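Local coordinates for DegV family protein (Thermus thermophilus, PDB 2DT8) that binds a fatty acid, with palmitic acid held in the protein, and probably works as a fatty-acid-binding member of the DegV family, at residues Gly179-Leu184 / Ala198-Gly203; Arg151-Arg156 / Gly274-Ser279; Phe229-Asp234 / Ala255-Leu260. One frame throughout, in Å; residues are numbered along the deposited sequence.

Interaction 1. Residues Gly179-Leu184 / Ala198-Gly203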
loop_
_atom_site.group_PDB
_atom_site.type_symbol
_atom_site.label_atom_id
_atom_site.label_comp_id
_atom_site.label_asym_id
_atom_site.label_seq_id
_atom_site.Cartn_x
_atom_site.Cartn_y
_atom_site.Cartn_z
ATOM N N GLY A 179 0.078 24.597 -6.418
ATOM C CA GLY A 179 0.296 25.889 -7.038
ATOM C C GLY A 179 1.605 26.057 -7.814
ATOM O O GLY A 179 2.083 27.159 -8.046
ATOM N N THR A 180 2.114 24.891 -8.245
ATOM C CA THR A 180 3.387 24.927 -8.939
ATOM C C THR A 180 3.550 23.850 -10.013
ATOM O O THR A 180 4.493 23.851 -10.794
ATOM C CB THR A 180 4.545 24.796 -8.038
ATOM O OG1 THR A 180 4.593 23.469 -7.501
ATOM C CG2 THR A 180 4.614 25.795 -6.895
ATOM N N LEU A 181 2.543 22.959 -10.021
ATOM C CA LEU A 181 2.620 21.866 -10.971
ATOM C C LEU A 181 2.219 22.084 -12.431
ATOM O O LEU A 181 2.700 21.422 -13.341
ATOM C CB LEU A 181 1.627 20.733 -10.487
ATOM C CG LEU A 181 1.712 19.414 -11.256
ATOM C CD1 LEU A 181 3.116 18.803 -11.222
ATOM C CD2 LEU A 181 0.765 18.345 -10.714
ATOM N N LEU A 182 1.327 23.078 -12.587
ATOM C CA LEU A 182 0.853 23.351 -13.930
ATOM C C LEU A 182 0.389 22.107 -14.692
ATOM O O LEU A 182 -0.478 21.364 -14.249
ATOM C CB LEU A 182 1.852 24.310 -14.600
ATOM C CG LEU A 182 1.831 25.705 -13.961
ATOM C CD1 LEU A 182 3.070 26.497 -14.347
ATOM C CD2 LEU A 182 0.579 26.432 -14.417
ATOM N N ASN A 183 0.823 21.882 -15.793
ATOM C CA ASN A 183 0.645 20.784 -16.723
ATOM C C ASN A 183 1.657 19.640 -16.647
ATOM O O ASN A 183 1.559 18.641 -17.348
ATOM C CB ASN A 183 0.482 21.360 -18.096
ATOM C CG ASN A 183 -0.753 22.236 -18.260
ATOM O OD1 ASN A 183 -1.845 21.881 -17.807
ATOM N ND2 ASN A 183 -0.587 23.381 -18.914
ATOM N N LEU A 184 2.617 19.847 -15.728
ATOM C CA LEU A 184 3.648 18.837 -15.594
ATOM C C LEU A 184 3.185 17.523 -14.880
ATOM O O LEU A 184 2.118 17.558 -14.263
ATOM C CB LEU A 184 4.875 19.351 -14.735
ATOM C CG LEU A 184 5.675 20.513 -15.315
ATOM C CD1 LEU A 184 6.542 21.105 -14.218
ATOM C CD2 LEU A 184 6.518 20.014 -16.473
ATOM N N ALA A 198 8.363 14.368 -4.909
ATOM C CA ALA A 198 9.609 13.775 -5.365
ATOM C C ALA A 198 9.908 14.110 -6.823
ATOM O O ALA A 198 10.367 13.251 -7.580
ATOM C CB ALA A 198 9.568 12.264 -5.184
ATOM N N GLY A 199 9.611 15.338 -7.225
ATOM C CA GLY A 199 9.913 15.758 -8.584
ATOM C C GLY A 199 8.732 15.940 -9.517
ATOM O O GLY A 199 7.605 15.559 -9.205
ATOM N N ARG A 200 9.007 16.541 -10.673
ATOM C CA ARG A 200 8.011 16.798 -11.707
ATOM C C ARG A 200 8.697 16.643 -13.060
ATOM O O ARG A 200 9.879 16.944 -13.193
ATOM C CB ARG A 200 7.460 18.218 -11.588
ATOM C CG ARG A 200 6.617 18.456 -10.361
ATOM C CD ARG A 200 6.350 19.937 -10.195
ATOM N NE ARG A 200 7.594 20.675 -10.001
ATOM C CZ ARG A 200 7.668 21.996 -9.884
ATOM N NH1 ARG A 200 6.565 22.726 -9.942
ATOM N NH2 ARG A 200 8.844 22.584 -9.712
ATOM N N ALA A 201 7.956 16.188 -14.063
ATOM C CA ALA A 201 8.544 15.987 -15.383
ATOM C C ALA A 201 7.573 16.349 -16.510
ATOM O O ALA A 201 6.360 16.300 -16.359
ATOM C CB ALA A 201 8.985 14.533 -15.538
ATOM N N ARG A 202 8.120 16.845 -17.585
ATOM C CA ARG A 202 7.306 17.079 -18.762
ATOM C C ARG A 202 7.122 15.778 -19.593
ATOM O O ARG A 202 7.963 15.391 -20.393
ATOM C CB ARG A 202 7.966 18.145 -19.714
ATOM C CG ARG A 202 7.182 18.485 -20.958
ATOM C CD ARG A 202 7.897 19.505 -21.829
ATOM N NE ARG A 202 6.953 20.365 -22.541
ATOM C CZ ARG A 202 6.195 19.446 -23.166
ATOM N NH1 ARG A 202 6.562 18.465 -23.972
ATOM N NH2 ARG A 202 4.917 19.833 -23.120
ATOM N N GLY A 203 5.860 15.300 -19.402
ATOM C CA GLY A 203 5.512 14.063 -20.073
ATOM C C GLY A 203 5.670 12.774 -19.264
ATOM O O GLY A 203 6.490 12.674 -18.360
HETATM O O HOH W 1 3.684 17.030 -18.799
#

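Interaction 2. Residues Arg151-Arg156 / Gly274-Ser279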
loop_
_atom_site.group_PDB
_atom_site.type_symbol
_atom_site.label_atom_id
_atom_site.label_comp_id
_atom_site.label_asym_id
_atom_site.label_seq_id
_atom_site.Cartn_x
_atom_site.Cartn_y
_atom_site.Cartn_z
ATOM N N ARG A 151 12.334 1.385 7.656
ATOM C CA ARG A 151 13.366 2.410 7.532
ATOM C C ARG A 151 14.043 2.494 6.166
ATOM O O ARG A 151 14.465 3.574 5.738
ATOM C CB ARG A 151 14.453 2.176 8.586
ATOM C CG ARG A 151 13.974 2.328 10.025
ATOM C CD ARG A 151 15.092 2.016 11.022
ATOM N NE ARG A 151 16.281 2.833 10.788
ATOM C CZ ARG A 151 17.120 3.230 11.744
ATOM N NH1 ARG A 151 16.866 2.949 13.018
ATOM N NH2 ARG A 151 18.211 3.910 11.423
ATOM N N ASP A 152 14.091 1.286 5.528
ATOM C CA ASP A 152 14.762 1.177 4.247
ATOM C C ASP A 152 13.941 0.506 3.149
ATOM O O ASP A 152 13.942 -0.715 3.004
ATOM C CB ASP A 152 16.090 0.428 4.459
ATOM C CG ASP A 152 16.884 0.226 3.171
ATOM O OD1 ASP A 152 16.845 1.112 2.295
ATOM O OD2 ASP A 152 17.570 -0.817 3.043
ATOM N N HIS A 153 13.196 1.314 2.407
ATOM C CA HIS A 153 12.441 0.805 1.272
ATOM C C HIS A 153 12.304 1.930 0.261
ATOM O O HIS A 153 12.721 3.073 0.502
ATOM C CB HIS A 153 11.076 0.198 1.668
ATOM C CG HIS A 153 10.068 1.180 2.177
ATOM N ND1 HIS A 153 9.825 1.363 3.522
ATOM C CD2 HIS A 153 9.176 1.962 1.523
ATOM C CE1 HIS A 153 8.822 2.210 3.673
ATOM N NE2 HIS A 153 8.410 2.589 2.476
ATOM N N PHE A 154 11.762 1.588 -0.897
ATOM C CA PHE A 154 11.626 2.542 -1.973
ATOM C C PHE A 154 10.197 2.629 -2.466
ATOM O O PHE A 154 9.496 1.627 -2.503
ATOM C CB PHE A 154 12.507 2.089 -3.139
ATOM C CG PHE A 154 12.440 2.980 -4.333
ATOM C CD1 PHE A 154 13.236 4.113 -4.401
ATOM C CD2 PHE A 154 11.568 2.698 -5.386
ATOM C CE1 PHE A 154 13.176 4.960 -5.508
ATOM C CE2 PHE A 154 11.504 3.543 -6.492
ATOM C CZ PHE A 154 12.307 4.669 -6.549
ATOM N N VAL A 155 9.777 3.839 -2.819
ATOM C CA VAL A 155 8.466 4.034 -3.415
ATOM C C VAL A 155 8.396 5.313 -4.234
ATOM O O VAL A 155 8.862 6.371 -3.814
ATOM C CB VAL A 155 7.295 4.031 -2.372
ATOM C CG1 VAL A 155 7.562 5.016 -1.238
ATOM C CG2 VAL A 155 5.972 4.378 -3.086
ATOM N N ARG A 156 7.855 5.182 -5.444
ATOM C CA ARG A 156 7.627 6.319 -6.318
ATOM C C ARG A 156 6.326 6.057 -7.045
ATOM O O ARG A 156 6.032 4.923 -7.421
ATOM C CB ARG A 156 8.730 6.475 -7.371
ATOM C CG ARG A 156 10.033 7.060 -6.858
ATOM C CD ARG A 156 9.870 8.495 -6.376
ATOM N NE ARG A 156 11.160 9.089 -6.012
ATOM C CZ ARG A 156 11.818 8.831 -4.885
ATOM N NH1 ARG A 156 11.323 7.987 -3.991
ATOM N NH2 ARG A 156 12.987 9.422 -4.644
ATOM N N GLY A 274 3.029 3.225 -10.297
ATOM C CA GLY A 274 4.293 3.367 -9.595
ATOM C C GLY A 274 4.647 1.978 -9.060
ATOM O O GLY A 274 4.104 0.965 -9.481
ATOM N N PHE A 275 5.574 2.010 -8.087
ATOM C CA PHE A 275 6.007 0.744 -7.529
ATOM C C PHE A 275 6.697 0.917 -6.175
ATOM O O PHE A 275 7.250 1.962 -5.859
ATOM C CB PHE A 275 6.828 -0.244 -8.389
ATOM C CG PHE A 275 8.200 0.313 -8.630
ATOM C CD1 PHE A 275 8.386 1.282 -9.606
ATOM C CD2 PHE A 275 9.278 -0.163 -7.900
ATOM C CE1 PHE A 275 9.659 1.775 -9.853
ATOM C CE2 PHE A 275 10.552 0.339 -8.153
ATOM C CZ PHE A 275 10.748 1.308 -9.128
ATOM N N TYR A 276 6.575 -0.161 -5.380
ATOM C CA TYR A 276 7.245 -0.128 -4.095
ATOM C C TYR A 276 8.351 -1.165 -4.301
ATOM O O TYR A 276 8.298 -1.999 -5.196
ATOM C CB TYR A 276 6.265 -0.760 -3.050
ATOM C CG TYR A 276 5.770 0.281 -2.111
ATOM C CD1 TYR A 276 6.541 0.649 -1.012
ATOM C CD2 TYR A 276 4.526 0.882 -2.313
ATOM C CE1 TYR A 276 6.081 1.615 -0.129
ATOM C CE2 TYR A 276 4.062 1.840 -1.424
ATOM C CZ TYR A 276 4.832 2.203 -0.334
ATOM O OH TYR A 276 4.385 3.171 0.544
ATOM N N ALA A 277 9.359 -1.040 -3.419
ATOM C CA ALA A 277 10.456 -1.984 -3.515
ATOM C C ALA A 277 11.421 -2.148 -2.196
ATOM O O ALA A 277 11.425 -1.208 -1.407
ATOM C CB ALA A 277 11.573 -1.765 -4.643
ATOM N N TYR A 278 12.062 -3.287 -1.971
ATOM C CA TYR A 278 12.959 -3.438 -0.825
ATOM C C TYR A 278 13.994 -4.470 -1.221
ATOM O O TYR A 278 13.855 -5.125 -2.258
ATOM C CB TYR A 278 12.242 -3.870 0.463
ATOM C CG TYR A 278 11.775 -5.304 0.515
ATOM C CD1 TYR A 278 10.532 -5.667 0.000
ATOM C CD2 TYR A 278 12.563 -6.294 1.106
ATOM C CE1 TYR A 278 10.082 -6.973 0.074
ATOM C CE2 TYR A 278 12.121 -7.614 1.181
ATOM C CZ TYR A 278 10.878 -7.947 0.662
ATOM O OH TYR A 278 10.435 -9.243 0.714
ATOM N N SER A 279 15.041 -4.599 -0.420
ATOM C CA SER A 279 16.094 -5.559 -0.720
ATOM C C SER A 279 16.351 -6.458 0.467
ATOM O O SER A 279 15.933 -6.163 1.590
ATOM C CB SER A 279 17.381 -4.833 -1.108
ATOM O OG SER A 279 17.892 -4.084 -0.018
HETATM O O HOH W 2 15.320 -2.651 1.718
HETATM O O HOH W 3 6.023 4.032 2.385
#

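Interaction 3. Residues Phe229-Asp234 / Ala255-Leu260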
loop_
_atom_site.group_PDB
_atom_site.type_symbol
_atom_site.label_atom_id
_atom_site.label_comp_id
_atom_site.label_asym_id
_atom_site.label_seq_id
_atom_site.Cartn_x
_atom_site.Cartn_y
_atom_site.Cartn_z
ATOM N N PHE A 229 4.627 -3.519 -8.376
ATOM C CA PHE A 229 4.070 -2.471 -9.209
ATOM C C PHE A 229 2.562 -2.345 -9.040
ATOM O O PHE A 229 1.856 -3.338 -8.887
ATOM C CB PHE A 229 4.401 -2.777 -10.677
ATOM C CG PHE A 229 5.873 -2.765 -10.963
ATOM C CD1 PHE A 229 6.667 -3.870 -10.652
ATOM C CD2 PHE A 229 6.474 -1.631 -11.483
ATOM C CE1 PHE A 229 8.047 -3.831 -10.862
ATOM C CE2 PHE A 229 7.856 -1.582 -11.697
ATOM C CZ PHE A 229 8.639 -2.688 -11.384
ATOM N N LEU A 230 2.089 -1.107 -9.100
ATOM C CA LEU A 230 0.680 -0.796 -8.887
ATOM C C LEU A 230 0.123 0.205 -9.901
ATOM O O LEU A 230 0.823 1.074 -10.404
ATOM C CB LEU A 230 0.521 -0.167 -7.497
ATOM C CG LEU A 230 0.932 -1.073 -6.332
ATOM C CD1 LEU A 230 1.288 -0.239 -5.109
ATOM C CD2 LEU A 230 -0.207 -2.048 -6.041
ATOM N N TYR A 231 -1.168 -0.016 -10.204
ATOM C CA TYR A 231 -1.815 0.913 -11.110
ATOM C C TYR A 231 -3.337 1.023 -10.983
ATOM O O TYR A 231 -3.995 0.208 -10.352
ATOM C CB TYR A 231 -1.676 0.457 -12.600
ATOM C CG TYR A 231 -2.428 -0.811 -12.805
ATOM C CD1 TYR A 231 -1.851 -2.026 -12.445
ATOM C CD2 TYR A 231 -3.703 -0.793 -13.370
ATOM C CE1 TYR A 231 -2.544 -3.211 -12.640
ATOM C CE2 TYR A 231 -4.392 -1.979 -13.574
ATOM C CZ TYR A 231 -3.815 -3.185 -13.216
ATOM O OH TYR A 231 -4.500 -4.369 -13.404
ATOM N N SER A 232 -3.838 2.106 -11.606
ATOM C CA SER A 232 -5.275 2.291 -11.578
ATOM C C SER A 232 -5.391 2.845 -12.999
ATOM O O SER A 232 -4.583 3.649 -13.448
ATOM C CB SER A 232 -5.876 3.438 -10.644
ATOM O OG SER A 232 -5.359 4.696 -11.078
ATOM N N GLY A 233 -6.417 2.318 -13.688
ATOM C CA GLY A 233 -6.657 2.818 -15.026
ATOM C C GLY A 233 -6.128 1.741 -15.999
ATOM O O GLY A 233 -6.267 0.552 -15.694
ATOM N N ASP A 234 -5.465 2.206 -16.996
ATOM C CA ASP A 234 -4.906 1.157 -17.848
ATOM C C ASP A 234 -3.438 0.867 -17.534
ATOM O O ASP A 234 -2.658 1.753 -17.209
ATOM C CB ASP A 234 -4.998 1.539 -19.329
ATOM C CG ASP A 234 -3.970 2.558 -19.737
ATOM O OD1 ASP A 234 -3.896 3.616 -19.083
ATOM O OD2 ASP A 234 -3.244 2.304 -20.723
ATOM N N ALA A 255 8.928 -9.054 -9.395
ATOM C CA ALA A 255 8.323 -7.846 -9.921
ATOM C C ALA A 255 6.752 -8.008 -10.124
ATOM O O ALA A 255 6.218 -8.026 -11.229
ATOM C CB ALA A 255 8.878 -7.448 -11.336
ATOM N N LEU A 256 6.092 -8.206 -8.987
ATOM C CA LEU A 256 4.654 -8.456 -8.918
ATOM C C LEU A 256 3.894 -7.217 -9.354
ATOM O O LEU A 256 4.343 -6.112 -9.093
ATOM C CB LEU A 256 4.268 -8.792 -7.484
ATOM C CG LEU A 256 2.837 -9.172 -7.120
ATOM C CD1 LEU A 256 2.419 -10.454 -7.836
ATOM C CD2 LEU A 256 2.786 -9.368 -5.616
ATOM N N VAL A 257 2.743 -7.410 -9.999
ATOM C CA VAL A 257 1.918 -6.304 -10.481
ATOM C C VAL A 257 0.469 -6.531 -10.074
ATOM O O VAL A 257 -0.072 -7.616 -10.262
ATOM C CB VAL A 257 1.952 -6.192 -12.028
ATOM C CG1 VAL A 257 1.197 -4.945 -12.484
ATOM C CG2 VAL A 257 3.385 -6.168 -12.511
ATOM N N ASN A 258 -0.157 -5.512 -9.498
ATOM C CA ASN A 258 -1.556 -5.620 -9.115
ATOM C C ASN A 258 -2.194 -4.263 -9.253
ATOM O O ASN A 258 -1.516 -3.230 -9.277
ATOM C CB ASN A 258 -1.719 -6.108 -7.661
ATOM C CG ASN A 258 -3.142 -6.604 -7.355
ATOM O OD1 ASN A 258 -3.928 -6.885 -8.264
ATOM N ND2 ASN A 258 -3.462 -6.733 -6.076
ATOM N N GLU A 259 -3.510 -4.275 -9.374
ATOM C CA GLU A 259 -4.260 -3.037 -9.438
ATOM C C GLU A 259 -4.388 -2.546 -7.995
ATOM O O GLU A 259 -4.359 -3.333 -7.046
ATOM C CB GLU A 259 -5.657 -3.292 -10.012
ATOM C CG GLU A 259 -6.507 -2.037 -10.096
ATOM C CD GLU A 259 -7.830 -2.238 -10.815
ATOM O OE1 GLU A 259 -8.282 -3.393 -10.973
ATOM O OE2 GLU A 259 -8.422 -1.216 -11.214
ATOM N N LEU A 260 -4.498 -1.231 -7.844
ATOM C CA LEU A 260 -4.716 -0.621 -6.542
ATOM C C LEU A 260 -6.125 -0.992 -6.104
ATOM O O LEU A 260 -7.016 -1.202 -6.946
ATOM C CB LEU A 260 -4.680 0.901 -6.665
ATOM C CG LEU A 260 -3.347 1.591 -6.912
ATOM C CD1 LEU A 260 -3.593 3.058 -7.223
ATOM C CD2 LEU A 260 -2.479 1.444 -5.670
#

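Interaction 1. Residues Gly179-Leu184 / Ala198-Gly203
Leu184 and Arg202 bring the two backbones nearest, their CA atoms 5.1 Å apart, where a type II' turn from Leu181 to Leu184 brings the chain alongside the end of strand 194-201. No direct hydrogen bond joins the segments; a water instead donates to Asn183 O and accepts from Gly203 N. The side chain of Leu184 points at the strand and forks over it. Its CD1 lies 4.0 Å from Arg200 CB and also sits over one face of the guanidinium, while CD2 reaches Arg202 N at 3.7 Å. Arg200 suits this exposed edge because its methylenes give leucines a greasy flank: Leu181 CD1 touches Arg200 CD at 3.6 Å, the two side chains running past each other in opposite directions. A chi3 of -62° bends the Arg200 chain at NE; the approach of NH1 to Thr180 O is too close and too badly angled to trust. Thr180 OG1 has its hydrogen-bond partner in Ala176 O. On the strand's other side small Ala201 fits against Lys206 and Ala207 of helix 204-219. Ala198 and Gly199 both face Val187, a classic beta bulge in the antiparallel hairpin 185-191/194-201, whose open end this surface loop borders.

Interaction 2. Residues Arg151-Arg156 / Gly274-Ser279
Phe154 and Ala277 form one hydrogen-bonded pair between antiparallel strands at 171°. Phe154 N gives to Ala277 O at 2.9 Å, and Ala277 N returns a bond to Phe154 O. Beyond the non-hydrogen-bonded pair Val155-Tyr276 comes the other, where Phe275 N meets Arg156 O at 3.0 Å, nearly in line with the carbonyl, while the return bond from Arg156 N is weak. Gly274 suits its place because a CB there would collide with Arg156 O.

Two waters bridge the segments. One donates to Asp152 O and accepts from Ser279 N; the other links His153 NE2 to Tyr276 OH, in plane at both ring edges, while His153 ND1 bonds to Leu149 O.

Apolar and aromatic contacts come next. Val155 CB lies over the Tyr276 ring, 3.6 Å from its centroid, a CH-pi contact with CG2 spread toward Tyr276 CE2. His153 brings CD2 to the edge of the same ring, 3.5 Å from Tyr276 CE1. On the phenylalanine face, Phe154 CE2 meets Phe275 CZ at 3.5 Å, the planes inclined by 38°; Phe275 chi1 of 70° sets CG between its N and carbonyl carbon. Phe154 CB lies 4.2 Å from Ala277 CB.

Within its own strand, Arg156 NH1 donates to Val155 O at 2.9 Å, with Phe154 CE1 over a guanidinium face.

Helix 204-219 covers the phenylalanines, where Phe215 meets both rings edge-to-face; Phe275 also stacks on Phe229 of the next strand. Val155 and Tyr276 touch bound palmitic acid, and helix 120-135 packs on His153 and Tyr276.

Interaction 3. Residues Phe229-Asp234 / Ala255-Leu260
Tyr231 lays one face of its ring over Glu259, whose CA is 3.9 Å from the ring centroid in a CH-pi contact; Glu259 CB touches Tyr231 CZ at 3.7 Å. Chi1 of 66° puts Tyr231 CG between its own N and carbonyl carbon; the ring beyond lies against Glu259. The Glu259 carboxylate plane is only 5° from that of the ring, and its extended methylenes give the tyrosine an apolar surface. Phe229 meets Leu256 O in plane at its ring edge, while its CE1 reaches Ala255 CB at 3.7 Å, where a small residue fits. The side chains of both aromatic residues touch Val238 of helix 236-247, the connecting helix of a beta-alpha-beta unit whose strands, 225-231 and 252-259, run parallel here at 18°. Their backbones bond in parallel register: Phe229 N to Leu256 O at 2.7 Å, nearly straight; Asn258 N to Phe229 O at 3.0 Å; Leu260 N to Tyr231 O at 2.9 Å; and, weakly, Tyr231 N to Asn258 O. On the opposite face Leu230 CB meets Leu260 CD2 at 3.9 Å, the two leucines crossing at about a right angle, and Leu230 also touches the bound palmitic acid. Asn258 ND2 is held by Asp12 O.

In the fold
From the N terminus, 151-156 comes first, leaving helix 139-151 to enter strand 154-158, but its partner 274-279 is the last strand of the chain. Interaction 2 therefore closes a loop within which both others nest. Interaction 1 closes first, around hairpin 185-191/194-201; interaction 3 follows in series, closing around helix 236-247. Interactions 2 and 3 share one four-stranded mixed sheet, ordered 154-158, 273-279, 225-231, 252-259, and meet where Gly274 O faces Leu230 N, a probable hydrogen bond. Interaction 1 lies at the periphery, about 22 Å between centres from each of the others, yet Ala198 CB packs on Arg156 NE at 3.6 Å, tying hairpin to sheet.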